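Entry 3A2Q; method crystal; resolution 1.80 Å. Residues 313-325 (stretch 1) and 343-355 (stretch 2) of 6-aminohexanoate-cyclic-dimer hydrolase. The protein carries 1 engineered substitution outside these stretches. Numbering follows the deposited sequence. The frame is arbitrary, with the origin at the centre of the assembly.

Stretch 1, residues 313-325: STICDVAIAREIE
Stretch 2, residues 343-355: TSWEMVKRADQVT

Two helices cross here with small residues at the crossing and branched or long side chains around it. Residues 313-325 are helical throughout, in a helix that runs on beyond both ends of the stretch, phi/psi mostly near -63/-41, R322 flatter at -74/-24. T343 onward continues a helix that begins earlier in the chain, with similar angles and M347 at -71/-23; past it the chain loosens into V354, extended at -93/126. The axes approach to 7.9 Å with a signed crossing angle of -110°, so the two helices run neither parallel nor antiparallel. Register is set by three close CA pairs: A321 with V348 at 4.7 Å, V318 with A351 at 4.8 Å and D317 with M347 at 4.9 Å.

At the crossing the side chains are alanine. A321 and A351 each point CB toward the partner helix, and the two methyls meet at 3.4 Å (CB to CB). A351 CB also lies 3.8 Å from D317 O and 4.0 Å from V318 CA, a bump resting directly on the backbone of the first helix; A321 CB answers in kind, 4.1 Å from V348 CA.

Larger side chains fill the space around this pair. I324 (m, t) brings CD1 to 3.4 Å from V348 CG2, with V348 in t, and to 4.0 Å from S344 O. I320 (m, m) sets CG2 3.3 Å from M347 CE, the terminal methyl of an m, t, m methionine. Toward the start of the first stretch, V354 (t) extends the apolar surface beyond the second helix: its CG2 lies 3.7 Å from T314 CG2 (T314 in m), and its CG1 4.1 Å from V318 CG2 (V318 in t).

One charged pair joins this apolar fit. D317 (chi1 m, chi2 -23°) receives R350 in a two-pronged salt bridge, R350 NE to D317 OD2 and R350 NH2 to D317 OD1 both 3.0 Å, with OD2 near the guanidinium plane. R350 has chi1 -70°, chi2 -149° (off the wells), chi3 -70°, chi4 -81°; its NH1 reaches E346 OE2 at 3.1 Å, a second salt bridge within its own helix.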

# COMPACT_ATOMS: atom_id res chain seq x y z
N SER A 313 -9.74 15.83 -3.56
CA SER A 313 -10.27 15.39 -4.84
C SER A 313 -9.85 16.34 -5.96
O SER A 313 -9.50 15.90 -7.06
CB SER A 313 -11.80 15.31 -4.78
OG SER A 313 -12.31 14.70 -5.95
N THR A 314 -9.89 17.63 -5.68
CA THR A 314 -9.51 18.64 -6.67
C THR A 314 -8.04 18.47 -7.06
O THR A 314 -7.68 18.56 -8.23
CB THR A 314 -9.76 20.05 -6.13
OG1 THR A 314 -11.16 20.23 -5.90
CG2 THR A 314 -9.27 21.11 -7.13
N ILE A 315 -7.20 18.22 -6.06
CA ILE A 315 -5.78 18.03 -6.32
C ILE A 315 -5.61 16.76 -7.15
O ILE A 315 -4.80 16.73 -8.08
CB ILE A 315 -4.99 17.90 -5.00
CG1 ILE A 315 -5.02 19.24 -4.27
CG2 ILE A 315 -3.57 17.45 -5.29
CD1 ILE A 315 -4.44 19.19 -2.87
N CYS A 316 -6.39 15.74 -6.83
CA CYS A 316 -6.33 14.48 -7.57
C CYS A 316 -6.73 14.66 -9.03
O CYS A 316 -6.16 14.02 -9.92
CB CYS A 316 -7.21 13.42 -6.89
SG CYS A 316 -6.48 12.71 -5.39
N ASP A 317 -7.71 15.52 -9.29
CA ASP A 317 -8.14 15.76 -10.67
C ASP A 317 -6.96 16.27 -11.49
O ASP A 317 -6.70 15.81 -12.59
CB ASP A 317 -9.27 16.79 -10.75
CG ASP A 317 -10.59 16.26 -10.23
OD1 ASP A 317 -10.78 15.03 -10.23
OD2 ASP A 317 -11.44 17.09 -9.83
N VAL A 318 -6.24 17.23 -10.92
CA VAL A 318 -5.07 17.83 -11.56
C VAL A 318 -3.95 16.82 -11.74
O VAL A 318 -3.31 16.77 -12.80
CB VAL A 318 -4.56 19.04 -10.74
CG1 VAL A 318 -3.21 19.53 -11.28
CG2 VAL A 318 -5.59 20.16 -10.80
N ALA A 319 -3.72 16.00 -10.72
CA ALA A 319 -2.65 15.00 -10.78
C ALA A 319 -2.86 13.95 -11.87
O ALA A 319 -1.93 13.63 -12.60
CB ALA A 319 -2.51 14.31 -9.42
N ILE A 320 -4.07 13.42 -11.98
CA ILE A 320 -4.35 12.42 -13.00
C ILE A 320 -4.27 13.07 -14.38
O ILE A 320 -3.71 12.50 -15.31
CB ILE A 320 -5.74 11.77 -12.81
CG1 ILE A 320 -5.75 10.95 -11.52
CG2 ILE A 320 -6.06 10.86 -14.00
CD1 ILE A 320 -4.74 9.83 -11.51
N ALA A 321 -4.83 14.26 -14.49
CA ALA A 321 -4.83 14.99 -15.76
C ALA A 321 -3.40 15.18 -16.26
O ALA A 321 -3.11 14.95 -17.43
CB ALA A 321 -5.50 16.34 -15.58
N ARG A 322 -2.51 15.61 -15.37
CA ARG A 322 -1.12 15.83 -15.75
C ARG A 322 -0.37 14.52 -15.93
O ARG A 322 0.62 14.47 -16.66
CB ARG A 322 -0.42 16.71 -14.70
CG ARG A 322 -0.98 18.12 -14.61
CD ARG A 322 -0.09 19.03 -13.75
NE ARG A 322 1.24 19.17 -14.34
CZ ARG A 322 2.36 18.75 -13.76
NH1 ARG A 322 2.32 18.17 -12.56
NH2 ARG A 322 3.53 18.91 -14.37
N GLU A 323 -0.85 13.47 -15.29
CA GLU A 323 -0.22 12.16 -15.41
C GLU A 323 -0.53 11.58 -16.79
O GLU A 323 0.30 10.90 -17.39
CB GLU A 323 -0.74 11.23 -14.32
CG GLU A 323 0.07 9.96 -14.15
CD GLU A 323 1.53 10.23 -13.85
OE1 GLU A 323 1.86 11.34 -13.38
OE2 GLU A 323 2.35 9.32 -14.07
N ILE A 324 -1.74 11.85 -17.27
CA ILE A 324 -2.15 11.38 -18.59
C ILE A 324 -1.23 12.06 -19.60
O ILE A 324 -0.79 11.46 -20.59
CB ILE A 324 -3.61 11.78 -18.89
CG1 ILE A 324 -4.56 10.98 -18.00
CG2 ILE A 324 -3.92 11.57 -20.37
CD1 ILE A 324 -6.01 11.37 -18.13
N GLU A 325 -0.93 13.32 -19.33
CA GLU A 325 -0.05 14.11 -20.18
C GLU A 325 1.38 13.57 -20.13
O GLU A 325 2.03 13.43 -21.16
CB GLU A 325 -0.09 15.58 -19.72
CG GLU A 325 1.06 16.44 -20.23
CD GLU A 325 0.83 17.91 -19.95
OE1 GLU A 325 0.34 18.24 -18.85
OE2 GLU A 325 1.15 18.74 -20.83
N THR A 343 -13.47 7.11 -16.32
CA THR A 343 -13.34 7.81 -15.05
C THR A 343 -12.14 8.75 -15.08
O THR A 343 -12.20 9.87 -14.57
CB THR A 343 -13.19 6.83 -13.87
OG1 THR A 343 -12.16 5.88 -14.16
CG2 THR A 343 -14.50 6.10 -13.61
N SER A 344 -11.05 8.30 -15.69
CA SER A 344 -9.84 9.10 -15.78
C SER A 344 -10.01 10.29 -16.70
O SER A 344 -9.63 11.41 -16.36
CB SER A 344 -8.67 8.24 -16.27
OG SER A 344 -8.41 7.18 -15.38
N TRP A 345 -10.59 10.07 -17.88
CA TRP A 345 -10.78 11.15 -18.82
C TRP A 345 -11.62 12.28 -18.24
O TRP A 345 -11.37 13.45 -18.51
CB TRP A 345 -11.43 10.64 -20.11
CG TRP A 345 -11.37 11.66 -21.19
CD1 TRP A 345 -12.41 12.42 -21.66
CD2 TRP A 345 -10.21 12.10 -21.89
NE1 TRP A 345 -11.96 13.30 -22.61
CE2 TRP A 345 -10.61 13.13 -22.77
CE3 TRP A 345 -8.86 11.72 -21.86
CZ2 TRP A 345 -9.70 13.79 -23.61
CZ3 TRP A 345 -7.96 12.38 -22.70
CH2 TRP A 345 -8.39 13.40 -23.56
N GLU A 346 -12.62 11.93 -17.44
CA GLU A 346 -13.48 12.94 -16.84
C GLU A 346 -12.69 13.93 -15.99
O GLU A 346 -13.05 15.11 -15.88
CB GLU A 346 -14.56 12.27 -16.00
CG GLU A 346 -15.67 13.20 -15.57
CD GLU A 346 -16.86 12.46 -15.00
OE1 GLU A 346 -17.38 11.56 -15.71
OE2 GLU A 346 -17.27 12.76 -13.86
N MET A 347 -11.60 13.46 -15.39
CA MET A 347 -10.75 14.31 -14.55
C MET A 347 -9.97 15.32 -15.38
O MET A 347 -9.55 16.36 -14.86
CB MET A 347 -9.80 13.44 -13.72
CG MET A 347 -10.50 12.50 -12.76
SD MET A 347 -9.36 11.48 -11.81
CE MET A 347 -9.12 10.14 -12.90
N VAL A 348 -9.76 15.02 -16.65
CA VAL A 348 -9.04 15.92 -17.55
C VAL A 348 -9.84 17.21 -17.67
O VAL A 348 -9.30 18.31 -17.58
CB VAL A 348 -8.86 15.31 -18.95
CG1 VAL A 348 -8.15 16.29 -19.87
CG2 VAL A 348 -8.08 14.02 -18.86
N LYS A 349 -11.15 17.06 -17.88
CA LYS A 349 -12.04 18.21 -18.01
C LYS A 349 -12.10 18.97 -16.70
O LYS A 349 -11.98 20.20 -16.68
CB LYS A 349 -13.44 17.74 -18.40
CG LYS A 349 -14.45 18.85 -18.63
CD LYS A 349 -15.79 18.29 -19.09
CE LYS A 349 -16.79 19.39 -19.36
NZ LYS A 349 -17.04 20.21 -18.14
N ARG A 350 -12.27 18.25 -15.60
CA ARG A 350 -12.34 18.89 -14.30
C ARG A 350 -11.07 19.68 -14.00
O ARG A 350 -11.12 20.78 -13.46
CB ARG A 350 -12.59 17.86 -13.19
CG ARG A 350 -13.99 17.25 -13.22
CD ARG A 350 -14.47 16.89 -11.83
NE ARG A 350 -13.75 15.75 -11.25
CZ ARG A 350 -14.02 14.48 -11.52
NH1 ARG A 350 -15.00 14.17 -12.36
NH2 ARG A 350 -13.33 13.52 -10.94
N ALA A 351 -9.92 19.11 -14.36
CA ALA A 351 -8.65 19.78 -14.11
C ALA A 351 -8.62 21.13 -14.81
O ALA A 351 -8.13 22.12 -14.27
CB ALA A 351 -7.49 18.92 -14.60
N ASP A 352 -9.17 21.18 -16.03
CA ASP A 352 -9.19 22.41 -16.80
C ASP A 352 -9.95 23.54 -16.13
O ASP A 352 -9.79 24.70 -16.50
CB ASP A 352 -9.78 22.15 -18.19
CG ASP A 352 -8.86 21.31 -19.06
OD1 ASP A 352 -7.64 21.59 -19.07
OD2 ASP A 352 -9.35 20.39 -19.74
N GLN A 353 -10.77 23.23 -15.13
CA GLN A 353 -11.53 24.27 -14.45
C GLN A 353 -10.93 24.66 -13.10
O GLN A 353 -11.49 25.50 -12.39
CB GLN A 353 -12.99 23.81 -14.30
CG GLN A 353 -13.68 23.64 -15.66
CD GLN A 353 -15.01 22.94 -15.56
OE1 GLN A 353 -15.10 21.79 -15.12
NE2 GLN A 353 -16.07 23.63 -15.99
N VAL A 354 -9.79 24.08 -12.77
CA VAL A 354 -9.11 24.39 -11.52
C VAL A 354 -8.09 25.50 -11.75
O VAL A 354 -7.24 25.39 -12.63
CB VAL A 354 -8.36 23.15 -10.97
CG1 VAL A 354 -7.59 23.53 -9.71
CG2 VAL A 354 -9.35 22.04 -10.67
N THR A 355 -8.17 26.57 -10.97
CA THR A 355 -7.24 27.69 -11.12
C THR A 355 -6.01 27.51 -10.24
O THR A 355 -6.00 26.69 -9.32
CB THR A 355 -7.88 29.04 -10.75
OG1 THR A 355 -8.16 29.07 -9.35
CG2 THR A 355 -9.17 29.25 -11.53